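Local coordinates for protein L-fuculose phosphate aldolase (Streptococcus pneumoniae, PDB 4C24) that belongs to the class II aldolase and adducin family, assembling as a tetramer with a zinc ion bound by three histidines, at residues G31-F36 with A95-H100; A44-G49 with S58-M63; M120-G125 with E201-M206; A116-I121 with V179-K184; C109-L114 with L156-G161. One frame throughout, in Å; residues are numbered along the deposited sequence.

Interaction 1 lies nearest the centre of the chain, about 5 Å from it centre to centre, whereas interactions 2 to 5 lie about 13 to 18 Å out; all five are largely buried. Interactions 1 and 2 are strand pairs of one sheet, joined by backbone bonds between strands 32-37 and 42-45, and they share a sulfate ion. Interaction 5 reaches the same sheet farther along, and its His160 meets His98 and His100 of interaction 1 at the zinc ion. Interactions 3 and 4 share Met120 and Ile121 but use different helices, 200-210 and 169-192. Interaction 3 is apolar packing alone, while interaction 4 adds a T-shaped ring pair and a bridging water.

Interaction 1. Residues G31-F36 with A95-H100; sequences GNLSVF and AIIHAH. With ZN (zinc ion), chain B; SO4 (sulfate ion), chain E.
The antiparallel pairing of Asn32-Val35 with Ala95-His98 belongs to the mixed sheet of the AraD-like class II aldolase fold and ends in its zinc site. The strand axes approach to 4.7 Å, their directions 171° apart. Asn32 with His98 and Ser34 with Ile96 are the hydrogen-bonded pairs, each closed by two backbone bonds; the shortest joins His98 N to Asn32 O at 2.8 Å. Leu33, Val35, Ala95 and Ile97 share one face, against helices 7-22 and 169-192. There Leu33 and Ile97 lie side by side, pointing the same way, with Leu33 CD2 3.9 Å from Ile97 CG1. The face of Asn32, Ser34, Ile96 and His98 is turned to helix 80-89. Asn32 OD1 comes to 3.2 Å from His98 CB and sits at the edge of the imidazole, near its plane, with amide and ring only 27° apart. This oxygen is hydrogen-bonded to His83 NE2, while Asn32 ND2 donates to sulfate O4 at 2.9 Å. With CG anti to the backbone N (chi1 164°), the His98 ring leaves the sheet toward the metal. His98 NE2 and His100 NE2 each bind zinc at 2.0 Å, joined by His160 and a water. Because His98 ND1 is hydrogen-bonded to Ile162 O, the ring is held at both nitrogens, by the carbonyl and by the metal, which fixes its rotation.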
# COMPACT_ATOMS: atom_id res chain seq x y z
N GLY A 31 -2.38 20.32 0.08
CA GLY A 31 -3.73 20.00 -0.41
C GLY A 31 -4.75 20.99 0.12
O GLY A 31 -4.53 21.62 1.15
N ASN A 32 -5.85 21.14 -0.59
CA ASN A 32 -6.85 22.16 -0.19
C ASN A 32 -8.19 21.86 -0.81
O ASN A 32 -8.29 21.18 -1.83
CB ASN A 32 -6.40 23.62 -0.46
CG ASN A 32 -5.37 23.71 -1.57
OD1 ASN A 32 -5.74 23.72 -2.74
ND2 ASN A 32 -4.09 23.76 -1.21
N LEU A 33 -9.25 22.35 -0.18
CA LEU A 33 -10.60 22.12 -0.67
C LEU A 33 -11.34 23.43 -0.60
O LEU A 33 -11.11 24.26 0.30
CB LEU A 33 -11.37 21.11 0.21
CG LEU A 33 -10.76 19.73 0.40
CD1 LEU A 33 -9.66 19.73 1.47
CD2 LEU A 33 -11.81 18.69 0.71
N SER A 34 -12.29 23.58 -1.51
CA SER A 34 -13.16 24.73 -1.49
C SER A 34 -14.54 24.39 -2.02
O SER A 34 -14.74 23.37 -2.71
CB SER A 34 -12.55 25.84 -2.34
OG SER A 34 -12.67 25.54 -3.71
N VAL A 35 -15.49 25.25 -1.64
CA VAL A 35 -16.81 25.24 -2.23
C VAL A 35 -17.18 26.66 -2.59
O VAL A 35 -16.76 27.62 -1.93
CB VAL A 35 -17.91 24.67 -1.29
CG1 VAL A 35 -17.88 23.15 -1.27
CG2 VAL A 35 -17.82 25.29 0.10
N PHE A 36 -17.98 26.79 -3.64
CA PHE A 36 -18.49 28.08 -4.07
C PHE A 36 -20.01 28.10 -3.98
O PHE A 36 -20.69 27.22 -4.51
CB PHE A 36 -18.05 28.37 -5.52
CG PHE A 36 -18.24 29.80 -5.93
CD1 PHE A 36 -17.42 30.80 -5.40
CD2 PHE A 36 -19.22 30.16 -6.84
CE1 PHE A 36 -17.59 32.13 -5.77
CE2 PHE A 36 -19.39 31.49 -7.22
CZ PHE A 36 -18.58 32.46 -6.67
N ALA A 95 -17.41 22.93 -6.41
CA ALA A 95 -16.54 22.43 -5.36
C ALA A 95 -15.26 21.95 -6.02
O ALA A 95 -15.33 21.37 -7.10
CB ALA A 95 -17.20 21.30 -4.60
N ILE A 96 -14.14 22.17 -5.34
CA ILE A 96 -12.82 21.85 -5.91
C ILE A 96 -11.96 21.21 -4.85
O ILE A 96 -11.93 21.66 -3.67
CB ILE A 96 -12.14 23.12 -6.43
CG1 ILE A 96 -12.95 23.66 -7.59
CG2 ILE A 96 -10.70 22.86 -6.88
CD1 ILE A 96 -12.52 25.03 -8.11
N ILE A 97 -11.21 20.18 -5.25
CA ILE A 97 -10.23 19.59 -4.38
C ILE A 97 -8.90 19.59 -5.08
O ILE A 97 -8.83 19.21 -6.27
CB ILE A 97 -10.61 18.15 -4.00
CG1 ILE A 97 -11.95 18.15 -3.20
CG2 ILE A 97 -9.47 17.50 -3.21
CD1 ILE A 97 -12.45 16.76 -2.85
N HIS A 98 -7.88 20.06 -4.37
CA HIS A 98 -6.49 19.93 -4.84
C HIS A 98 -5.75 18.99 -3.89
O HIS A 98 -5.85 19.10 -2.65
CB HIS A 98 -5.82 21.30 -4.89
CG HIS A 98 -4.32 21.26 -4.97
ND1 HIS A 98 -3.65 20.74 -6.07
CD2 HIS A 98 -3.36 21.66 -4.10
CE1 HIS A 98 -2.35 20.83 -5.86
NE2 HIS A 98 -2.14 21.40 -4.68
N ALA A 99 -5.02 18.04 -4.47
CA ALA A 99 -4.32 17.07 -3.68
C ALA A 99 -2.99 16.71 -4.30
O ALA A 99 -2.84 16.87 -5.51
CB ALA A 99 -5.17 15.82 -3.51
N HIS A 100 -2.05 16.28 -3.49
CA HIS A 100 -0.79 15.70 -3.99
C HIS A 100 -0.95 14.20 -3.81
O HIS A 100 -0.64 13.65 -2.75
CB HIS A 100 0.40 16.22 -3.19
CG HIS A 100 0.54 17.71 -3.20
ND1 HIS A 100 1.67 18.35 -2.75
CD2 HIS A 100 -0.31 18.69 -3.60
CE1 HIS A 100 1.49 19.66 -2.83
NE2 HIS A 100 0.31 19.89 -3.38
ZN ZN B . -0.35 21.71 -3.88
S SO4 E . -2.01 25.10 1.68
O1 SO4 E . -1.64 26.53 1.79
O2 SO4 E . -1.23 24.54 0.57
O3 SO4 E . -1.64 24.52 2.99
O4 SO4 E . -3.45 24.93 1.38
O HOH W 1 0.03 23.57 -3.03

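Interaction 2. Residues A44-G49 with S58-M63; sequences AITPSG and SDIVVM. With SO4 (sulfate ion), chain E.
Asp59 meets Pro47 through its carbonyl and CB: Asp59 O stands 3.2 Å from Pro47 CB, and Asp59 CB lies 3.8 Å from Pro47 CG. The carboxylate leads away from the proline; its OD1 forms a salt bridge with Arg74 and its OD2 is hydrogen-bonded to Lys56 N. Ile60 follows and uses two branches. Its CG2 comes to 3.5 Å from Ile45 O and also touches Ala44 CB, whereas CD1, turned by a chi2 of -63°, reaches Thr46 CA at 4.0 Å. Leu13 and Ile14 of helix 7-22 also pack on this isoleucine. At Val61 regular pairing sets in. Val61 N donates to Ile45 O at 3.0 Å with a nearly straight N-H...O angle of 170°, and Val61 O accepts from Ile45 N at 2.8 Å. These two bonds define an antiparallel hydrogen-bonded pair and join strands 42-45 and 61-64 as neighbours in the sheet. Beyond Ile45 the 44-49 segment leaves the strand, and Ser48 OG and Gly49 N donate to a sulfate ion. Val62 next faces Ala44 as a non-hydrogen-bonded pair, their side chains on the face turned to helix 7-22. Met63, modelled in two conformers, makes a less certain contact: its chain bends at chi3 (-96°) and lays CE 4.1 Å from Ile45 CG2, where Trp80 touches both residues.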
# COMPACT_ATOMS: atom_id res chain seq x y z
N ALA A 44 -15.77 29.33 0.12
CA ALA A 44 -15.23 28.90 1.39
C ALA A 44 -14.07 27.95 1.09
O ALA A 44 -14.22 27.03 0.30
CB ALA A 44 -16.30 28.20 2.21
N ILE A 45 -12.95 28.17 1.75
CA ILE A 45 -11.74 27.40 1.44
C ILE A 45 -10.99 27.02 2.71
O ILE A 45 -11.07 27.71 3.72
CB ILE A 45 -10.86 28.19 0.44
CG1 ILE A 45 -9.75 27.29 -0.09
CG2 ILE A 45 -10.32 29.47 1.06
CD1 ILE A 45 -9.09 27.79 -1.37
N THR A 46 -10.28 25.91 2.68
CA THR A 46 -9.43 25.52 3.80
C THR A 46 -8.29 26.49 4.03
O THR A 46 -7.87 27.19 3.11
CB THR A 46 -8.93 24.08 3.61
OG1 THR A 46 -8.32 23.97 2.31
CG2 THR A 46 -10.11 23.12 3.68
N PRO A 47 -7.77 26.57 5.27
CA PRO A 47 -6.72 27.52 5.60
C PRO A 47 -5.35 26.98 5.23
O PRO A 47 -5.20 25.77 5.04
CB PRO A 47 -6.84 27.62 7.12
CG PRO A 47 -7.21 26.22 7.49
CD PRO A 47 -8.24 25.84 6.47
N SER A 48 -4.35 27.87 5.18
CA SER A 48 -2.98 27.46 4.83
C SER A 48 -2.30 26.78 6.01
O SER A 48 -2.46 27.22 7.15
CB SER A 48 -2.14 28.66 4.41
OG SER A 48 -0.83 28.24 4.08
N GLY A 49 -1.56 25.71 5.72
CA GLY A 49 -0.62 25.13 6.68
C GLY A 49 -1.21 24.69 8.00
O GLY A 49 -0.56 24.81 9.04
N SER A 58 -13.86 27.61 12.44
CA SER A 58 -13.35 28.97 12.50
C SER A 58 -12.08 29.19 11.70
O SER A 58 -11.69 30.32 11.48
CB SER A 58 -13.17 29.43 13.96
OG SER A 58 -12.20 28.67 14.64
N ASP A 59 -11.41 28.11 11.29
CA ASP A 59 -10.20 28.21 10.45
C ASP A 59 -10.54 28.32 8.97
O ASP A 59 -9.67 28.69 8.15
CB ASP A 59 -9.30 26.98 10.60
CG ASP A 59 -8.65 26.87 11.98
OD1 ASP A 59 -8.19 27.90 12.53
OD2 ASP A 59 -8.59 25.73 12.49
N ILE A 60 -11.76 27.94 8.60
CA ILE A 60 -12.23 28.06 7.19
C ILE A 60 -12.29 29.53 6.84
O ILE A 60 -12.72 30.38 7.62
CB ILE A 60 -13.59 27.35 6.90
CG1 ILE A 60 -13.49 25.86 7.24
CG2 ILE A 60 -14.08 27.59 5.45
CD1 ILE A 60 -12.49 25.08 6.39
N VAL A 61 -11.80 29.85 5.64
CA VAL A 61 -11.75 31.21 5.18
C VAL A 61 -12.80 31.39 4.11
O VAL A 61 -12.97 30.53 3.23
CB VAL A 61 -10.36 31.60 4.62
CG1 VAL A 61 -10.38 33.01 4.10
CG2 VAL A 61 -9.27 31.46 5.69
N VAL A 62 -13.53 32.50 4.19
CA VAL A 62 -14.58 32.77 3.22
C VAL A 62 -14.19 34.03 2.47
O VAL A 62 -13.77 35.02 3.06
CB VAL A 62 -15.96 32.95 3.90
CG1 VAL A 62 -17.05 33.18 2.86
CG2 VAL A 62 -16.26 31.70 4.71
N MET A 63 -14.28 33.97 1.15
CA MET A 63 -13.84 35.02 0.28
C MET A 63 -14.91 35.40 -0.71
O MET A 63 -15.68 34.55 -1.12
CB MET A 63 -12.72 34.43 -0.55
CG MET A 63 -11.47 35.24 -0.62
SD MET A 63 -10.41 34.12 -1.54
CE MET A 63 -9.55 33.34 -0.17
S SO4 E . -2.01 25.10 1.68
O1 SO4 E . -1.64 26.53 1.79
O2 SO4 E . -1.23 24.54 0.57
O3 SO4 E . -1.64 24.52 2.99
O4 SO4 E . -3.45 24.93 1.38

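Interaction 3. Residues M120-G125 with E201-M206; sequences MIAVAG and EEMELM
Ile121 O is gripped by two backbone donors, Ala124 N at 2.8 Å and Gly125 N at 3.1 Å, which draw the chain round at the end of the 3-10 segment and into the loop that follows. That turn offers Ile121 and Ala122 to the 201-206 segment. Ala122 points its CB at the helix and touches two methionines there: Met206 CG at 3.6 Å and Met203 CE at 3.7 Å. The directions from Ala122 CB to these two carbons diverge by roughly 70°, so the methyl touches both methionines at once. Met203 and Met206 are three residues apart, hence on one side of helix 200-210, and the contact is plain apolar packing of this C-terminal helix on the loop between helix 103-110 and strand 130-131. The Met203 chain is bent at chi2 (-48°) and chi3 (-67°), the latter setting CE, whose methyl also lies 3.7 Å from Ile121 CG2. The two side chains cross at about a right angle; since Ile121 is modelled in two conformers, this second approach is the less certain one. Only the root of Met206 takes part: CB and CG meet Ala122, after which bends at chi2 and chi3 lead its sulfur end away toward Tyr119. Tyr133 of the third subunit packs on Met206 and, together with Thr135 of that subunit, is hydrogen-bonded to Glu202 OE2, placing the helix at a subunit interface.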
# COMPACT_ATOMS: atom_id res chain seq x y z
N MET A 120 -13.23 4.52 -16.62
CA MET A 120 -13.70 5.38 -15.52
C MET A 120 -13.18 6.80 -15.55
O MET A 120 -13.65 7.69 -14.84
CB MET A 120 -13.40 4.73 -14.17
CG MET A 120 -14.35 3.61 -13.84
SD MET A 120 -16.08 4.12 -13.68
CE MET A 120 -15.94 5.49 -12.56
N ILE A 121 -12.18 7.06 -16.39
CA ILE A 121 -11.67 8.40 -16.51
C ILE A 121 -12.77 9.35 -17.01
O ILE A 121 -12.64 10.54 -16.87
CB ILE A 121 -10.39 8.47 -17.39
CG1 ILE A 121 -9.61 9.76 -17.09
CG2 ILE A 121 -10.68 8.26 -18.89
CD1 ILE A 121 -9.33 9.97 -15.61
N ALA A 122 -13.82 8.81 -17.62
CA ALA A 122 -14.95 9.64 -18.08
C ALA A 122 -15.62 10.49 -16.98
O ALA A 122 -16.32 11.44 -17.29
CB ALA A 122 -15.98 8.79 -18.79
N VAL A 123 -15.35 10.18 -15.72
CA VAL A 123 -15.78 11.12 -14.68
C VAL A 123 -15.12 12.50 -14.82
O VAL A 123 -15.66 13.51 -14.38
CB VAL A 123 -15.58 10.58 -13.25
CG1 VAL A 123 -16.38 9.30 -13.05
CG2 VAL A 123 -14.10 10.42 -12.90
N ALA A 124 -13.93 12.55 -15.43
CA ALA A 124 -13.25 13.80 -15.66
C ALA A 124 -13.29 14.26 -17.12
O ALA A 124 -13.33 15.45 -17.38
CB ALA A 124 -11.83 13.70 -15.16
N GLY A 125 -13.29 13.31 -18.06
CA GLY A 125 -13.28 13.62 -19.50
C GLY A 125 -12.64 12.48 -20.26
O GLY A 125 -12.39 11.43 -19.71
N GLU A 201 -14.50 8.02 -29.66
CA GLU A 201 -15.92 7.72 -29.87
C GLU A 201 -16.50 6.96 -28.68
O GLU A 201 -17.61 7.24 -28.23
CB GLU A 201 -16.13 6.91 -31.15
CG GLU A 201 -17.60 6.61 -31.43
CD GLU A 201 -17.89 6.21 -32.87
OE1 GLU A 201 -16.95 6.17 -33.70
OE2 GLU A 201 -19.07 5.94 -33.17
N GLU A 202 -15.73 5.99 -28.19
CA GLU A 202 -16.17 5.21 -27.04
C GLU A 202 -16.22 6.11 -25.82
O GLU A 202 -17.16 6.00 -25.01
CB GLU A 202 -15.25 4.01 -26.81
CG GLU A 202 -15.63 3.13 -25.62
CD GLU A 202 -16.92 2.34 -25.80
OE1 GLU A 202 -17.54 2.41 -26.88
OE2 GLU A 202 -17.29 1.63 -24.84
N MET A 203 -15.24 7.00 -25.68
CA MET A 203 -15.26 7.94 -24.54
C MET A 203 -16.40 8.96 -24.62
O MET A 203 -16.94 9.36 -23.59
CB MET A 203 -13.89 8.58 -24.31
CG MET A 203 -12.83 7.56 -23.93
SD MET A 203 -13.31 6.40 -22.62
CE MET A 203 -13.45 7.52 -21.24
N GLU A 204 -16.77 9.36 -25.84
CA GLU A 204 -17.92 10.25 -26.05
C GLU A 204 -19.19 9.53 -25.58
O GLU A 204 -20.05 10.13 -24.90
CB GLU A 204 -18.05 10.60 -27.53
N LEU A 205 -19.28 8.24 -25.90
CA LEU A 205 -20.38 7.40 -25.43
C LEU A 205 -20.36 7.30 -23.91
O LEU A 205 -21.40 7.40 -23.26
CB LEU A 205 -20.31 6.02 -26.09
CG LEU A 205 -21.25 4.87 -25.72
CD1 LEU A 205 -22.71 5.29 -25.63
CD2 LEU A 205 -21.07 3.76 -26.73
N MET A 206 -19.17 7.13 -23.34
CA MET A 206 -19.01 7.03 -21.91
C MET A 206 -19.53 8.28 -21.20
O MET A 206 -20.21 8.17 -20.16
CB MET A 206 -17.54 6.78 -21.57
CG MET A 206 -17.33 5.82 -20.40
SD MET A 206 -17.99 4.17 -20.71
CE MET A 206 -16.93 3.67 -22.08

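Interaction 4. Residues A116-I121 with V179-K184; sequences ASHYMI and VEYCAK. With SO4 (sulfate ion), chain D; SO4 (sulfate ion), chain C.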
# COMPACT_ATOMS: atom_id res chain seq x y z
N ALA A 116 -7.45 7.43 -21.79
CA ALA A 116 -8.52 6.49 -21.45
C ALA A 116 -8.10 5.02 -21.51
O ALA A 116 -8.74 4.22 -22.22
CB ALA A 116 -9.72 6.74 -22.33
N SER A 117 -7.08 4.65 -20.75
CA SER A 117 -6.75 3.23 -20.61
C SER A 117 -7.78 2.51 -19.76
O SER A 117 -7.93 1.32 -19.88
CB SER A 117 -5.33 3.01 -20.07
OG SER A 117 -5.01 3.90 -19.00
N HIS A 118 -8.45 3.25 -18.87
CA HIS A 118 -9.59 2.72 -18.14
C HIS A 118 -10.78 3.61 -18.38
O HIS A 118 -10.65 4.85 -18.37
CB HIS A 118 -9.29 2.67 -16.65
CG HIS A 118 -10.26 1.83 -15.90
ND1 HIS A 118 -11.52 2.26 -15.56
CD2 HIS A 118 -10.17 0.54 -15.46
CE1 HIS A 118 -12.16 1.29 -14.93
NE2 HIS A 118 -11.37 0.23 -14.87
N TYR A 119 -11.95 3.01 -18.60
CA TYR A 119 -13.14 3.79 -18.95
C TYR A 119 -13.61 4.78 -17.87
O TYR A 119 -14.29 5.75 -18.19
CB TYR A 119 -14.30 2.89 -19.38
CG TYR A 119 -15.08 2.29 -18.26
CD1 TYR A 119 -16.16 2.97 -17.73
CD2 TYR A 119 -14.75 1.04 -17.73
CE1 TYR A 119 -16.90 2.44 -16.70
CE2 TYR A 119 -15.50 0.50 -16.68
CZ TYR A 119 -16.57 1.22 -16.19
OH TYR A 119 -17.30 0.70 -15.14
N MET A 120 -13.23 4.52 -16.62
CA MET A 120 -13.70 5.38 -15.52
C MET A 120 -13.18 6.80 -15.55
O MET A 120 -13.65 7.69 -14.84
CB MET A 120 -13.40 4.73 -14.17
CG MET A 120 -14.35 3.61 -13.84
SD MET A 120 -16.08 4.12 -13.68
CE MET A 120 -15.94 5.49 -12.56
N ILE A 121 -12.18 7.06 -16.39
CA ILE A 121 -11.67 8.40 -16.51
C ILE A 121 -12.77 9.35 -17.01
O ILE A 121 -12.64 10.54 -16.87
CB ILE A 121 -10.39 8.47 -17.39
CG1 ILE A 121 -9.61 9.76 -17.09
CG2 ILE A 121 -10.68 8.26 -18.89
CD1 ILE A 121 -9.33 9.97 -15.61
N VAL A 179 -9.63 9.51 -10.69
CA VAL A 179 -8.46 9.92 -11.51
C VAL A 179 -7.17 9.34 -10.93
O VAL A 179 -6.31 8.87 -11.67
CB VAL A 179 -8.36 11.44 -11.66
CG1 VAL A 179 -7.05 11.83 -12.36
CG2 VAL A 179 -9.57 11.95 -12.43
N GLU A 180 -7.03 9.32 -9.61
CA GLU A 180 -5.84 8.70 -9.04
C GLU A 180 -5.79 7.19 -9.40
O GLU A 180 -4.71 6.66 -9.76
CB GLU A 180 -5.80 8.94 -7.51
CG GLU A 180 -4.67 8.18 -6.78
CD GLU A 180 -3.24 8.40 -7.32
OE1 GLU A 180 -2.98 9.48 -7.85
OE2 GLU A 180 -2.37 7.53 -7.09
N TYR A 181 -6.94 6.51 -9.36
CA TYR A 181 -6.99 5.10 -9.69
C TYR A 181 -6.59 4.90 -11.15
O TYR A 181 -5.79 4.01 -11.44
CB TYR A 181 -8.40 4.57 -9.42
CG TYR A 181 -8.65 3.17 -9.92
CD1 TYR A 181 -8.25 2.08 -9.18
CD2 TYR A 181 -9.31 2.95 -11.14
CE1 TYR A 181 -8.48 0.78 -9.63
CE2 TYR A 181 -9.54 1.67 -11.61
CZ TYR A 181 -9.14 0.58 -10.85
OH TYR A 181 -9.36 -0.69 -11.32
N CYS A 182 -7.16 5.71 -12.02
CA CYS A 182 -6.87 5.60 -13.46
C CYS A 182 -5.40 5.89 -13.70
O CYS A 182 -4.77 5.21 -14.54
CB CYS A 182 -7.74 6.53 -14.29
SG CYS A 182 -9.44 5.96 -14.40
N ALA A 183 -4.86 6.89 -13.01
CA ALA A 183 -3.43 7.22 -13.19
C ALA A 183 -2.57 6.03 -12.80
O ALA A 183 -1.58 5.69 -13.45
CB ALA A 183 -3.03 8.45 -12.39
N LYS A 184 -2.92 5.42 -11.68
CA LYS A 184 -2.21 4.25 -11.20
C LYS A 184 -2.28 3.09 -12.20
O LYS A 184 -1.26 2.50 -12.51
CB LYS A 184 -2.74 3.84 -9.80
CG LYS A 184 -1.97 2.65 -9.23
CD LYS A 184 -2.40 2.38 -7.81
CE LYS A 184 -1.63 1.22 -7.23
NZ LYS A 184 -2.00 1.09 -5.77
S SO4 D . -0.28 3.90 -3.57
O1 SO4 D . -0.24 5.34 -3.27
O2 SO4 D . -0.80 3.22 -2.36
O3 SO4 D . -1.21 3.73 -4.70
O4 SO4 D . 1.08 3.42 -3.91
S SO4 C . -2.03 -2.34 -4.29
O1 SO4 C . -3.38 -2.13 -4.83
O2 SO4 C . -2.09 -2.05 -2.84
O3 SO4 C . -1.71 -3.76 -4.51
O4 SO4 C . -1.07 -1.46 -4.99
O HOH W 2 -6.14 3.97 -16.69
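His118 and Tyr181 meet as a T-shaped pair: the phenol directs its edge at the imidazole, with ring planes 84° apart and centroids 5.5 Å apart. Tyr181 CE2 stands 4.0 Å above the centre of the His118 ring. The histidine is fixed in rotation by bonds at both nitrogens, ND1 accepting from Met120 N at 3.0 Å and NE2 bonded to His160 O of the third subunit. Tyr181 OH reaches the same neighbour at Thr101 O. The pair thus joins the loop after helix 103-110 to helix 169-192 right where another subunit comes up. One residue further along the helix, Cys182 points into the loop. Its SG, anti to the carbonyl carbon (chi1 -73°), comes to 3.6 Å from Ile121 N, and its position against the His118 ring is oblique, 55° off the normal. Ile121 crosses Val179 obliquely; in the conformer taken, Ile121 CD1 approaches Val179 CG2 to 3.8 Å, a value that carries the doubt of a second conformer. A water-mediated link also joins the two segments: one water donates to Cys182 O at 2.8 Å and is hydrogen-bonded to Ser117 OG at 2.6 Å.

Interaction 5. Residues C109-L114 with L156-G161; sequences CLREPL and LLANHG. With ZN (zinc ion), chain B.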
# COMPACT_ATOMS: atom_id res chain seq x y z
N CYS A 109 4.74 14.84 -12.80
CA CYS A 109 6.18 15.08 -12.75
C CYS A 109 6.88 14.68 -14.03
O CYS A 109 7.97 15.17 -14.30
CB CYS A 109 6.82 14.45 -11.53
SG CYS A 109 6.22 15.17 -9.98
N LEU A 110 6.25 13.77 -14.78
CA LEU A 110 6.70 13.43 -16.14
C LEU A 110 6.15 14.44 -17.12
O LEU A 110 6.56 14.45 -18.30
CB LEU A 110 6.17 12.05 -16.52
CG LEU A 110 6.74 10.88 -15.74
CD1 LEU A 110 5.76 9.71 -15.76
CD2 LEU A 110 8.11 10.49 -16.28
N ARG A 111 5.21 15.27 -16.68
CA ARG A 111 4.43 16.13 -17.56
C ARG A 111 3.76 15.33 -18.70
O ARG A 111 3.79 15.72 -19.88
CB ARG A 111 5.27 17.32 -18.03
CG ARG A 111 5.87 18.10 -16.87
CD ARG A 111 6.61 19.33 -17.28
NE ARG A 111 7.21 20.01 -16.15
CZ ARG A 111 7.84 21.18 -16.24
NH1 ARG A 111 8.00 21.76 -17.44
NH2 ARG A 111 8.37 21.75 -15.17
N GLU A 112 3.16 14.19 -18.31
CA GLU A 112 2.50 13.26 -19.20
C GLU A 112 1.02 13.26 -18.91
O GLU A 112 0.63 13.19 -17.74
CB GLU A 112 3.02 11.85 -19.00
CG GLU A 112 4.40 11.60 -19.58
CD GLU A 112 4.38 11.19 -21.05
OE1 GLU A 112 3.28 11.16 -21.67
OE2 GLU A 112 5.47 10.90 -21.59
N PRO A 113 0.18 13.39 -19.94
CA PRO A 113 -1.26 13.35 -19.74
C PRO A 113 -1.77 11.95 -19.43
O PRO A 113 -1.08 10.94 -19.61
CB PRO A 113 -1.80 13.85 -21.07
CG PRO A 113 -0.76 13.40 -22.09
CD PRO A 113 0.55 13.48 -21.38
N LEU A 114 -3.00 11.88 -18.93
CA LEU A 114 -3.63 10.60 -18.65
C LEU A 114 -4.72 10.28 -19.67
O LEU A 114 -5.74 10.97 -19.71
CB LEU A 114 -4.25 10.66 -17.25
CG LEU A 114 -5.09 9.46 -16.78
CD1 LEU A 114 -4.31 8.16 -16.78
CD2 LEU A 114 -5.60 9.76 -15.38
N LEU A 156 -3.90 17.72 -14.21
CA LEU A 156 -2.65 17.53 -13.52
C LEU A 156 -1.83 18.83 -13.49
O LEU A 156 -1.76 19.58 -14.47
CB LEU A 156 -1.85 16.38 -14.15
CG LEU A 156 -2.57 15.05 -14.38
CD1 LEU A 156 -1.66 14.03 -15.05
CD2 LEU A 156 -3.14 14.55 -13.05
N LEU A 157 -1.20 19.09 -12.36
CA LEU A 157 -0.38 20.28 -12.18
C LEU A 157 1.06 19.82 -12.20
O LEU A 157 1.50 19.03 -11.36
CB LEU A 157 -0.69 20.92 -10.82
CG LEU A 157 -2.17 21.24 -10.62
CD1 LEU A 157 -2.36 21.77 -9.20
CD2 LEU A 157 -2.73 22.19 -11.68
N ALA A 158 1.80 20.30 -13.21
CA ALA A 158 3.14 19.82 -13.44
C ALA A 158 4.03 19.84 -12.19
O ALA A 158 4.15 20.85 -11.52
CB ALA A 158 3.77 20.67 -14.54
N ASN A 159 4.65 18.70 -11.88
CA ASN A 159 5.61 18.61 -10.78
C ASN A 159 4.96 18.94 -9.44
O ASN A 159 5.63 19.41 -8.53
CB ASN A 159 6.85 19.49 -11.02
CG ASN A 159 7.59 19.08 -12.25
OD1 ASN A 159 8.40 18.15 -12.24
ND2 ASN A 159 7.31 19.75 -13.31
N HIS A 160 3.66 18.66 -9.37
CA HIS A 160 2.89 19.18 -8.22
C HIS A 160 1.79 18.25 -7.76
O HIS A 160 1.88 17.69 -6.66
CB HIS A 160 2.35 20.56 -8.58
CG HIS A 160 1.69 21.27 -7.45
ND1 HIS A 160 1.58 22.64 -7.40
CD2 HIS A 160 1.10 20.80 -6.31
CE1 HIS A 160 0.93 22.98 -6.28
NE2 HIS A 160 0.63 21.88 -5.61
N GLY A 161 0.75 18.08 -8.56
CA GLY A 161 -0.38 17.26 -8.12
C GLY A 161 -1.57 17.32 -9.02
O GLY A 161 -1.43 17.37 -10.24
ZN ZN B . -0.35 21.71 -3.88
O HOH W 1 0.03 23.57 -3.03
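Cys109, Arg111 and Glu112 bring the C-terminal end of helix 103-110 against the turn between strands 154-157 and 161-166, a helix-end-to-loop contact beside the zinc site of the fold. The helix closes in a Schellman motif: Arg111, at positive phi, is its C-prime residue, with Glu112 N bonded to Leu107 O and Arg111 N to Ala108 O. The facing turn contains a classic beta bulge, in which His160 and Gly161 both stand opposite Leu157. Two backbone bonds support that assignment, Leu157 N to Gly161 O at 2.7 Å and Gly161 N to Leu157 O at 3.1 Å. Between these two features Cys109 packs on Asn159. Its SG, placed anti to the carbonyl carbon (chi1 -64°), lies 3.6 Å from Asn159 CA, and a backbone bond between Asn159 and Ala108 adds a polar tie. The Arg111 chain is extended, NE being set by a chi3 of -178°, and brings NE to 3.9 Å from Ala158 CB. The Asn159 side chain lies at the edge of the guanidinium, the two planes 74° apart. Tyr133 touches both Arg111 and Ala158. At the strand end of the contact, Leu156 CD1 meets Glu112 O at 3.6 Å, while Ala104 and Leu107 pack on the same leucine from the helix. The second subunit borders the contact too, its Ser117 packing on Cys109 and Asn159. Within the bulge, the end of the His160 side chain leads away from the 109-114 segment, and His160 NE2 binds the zinc ion at 2.0 Å.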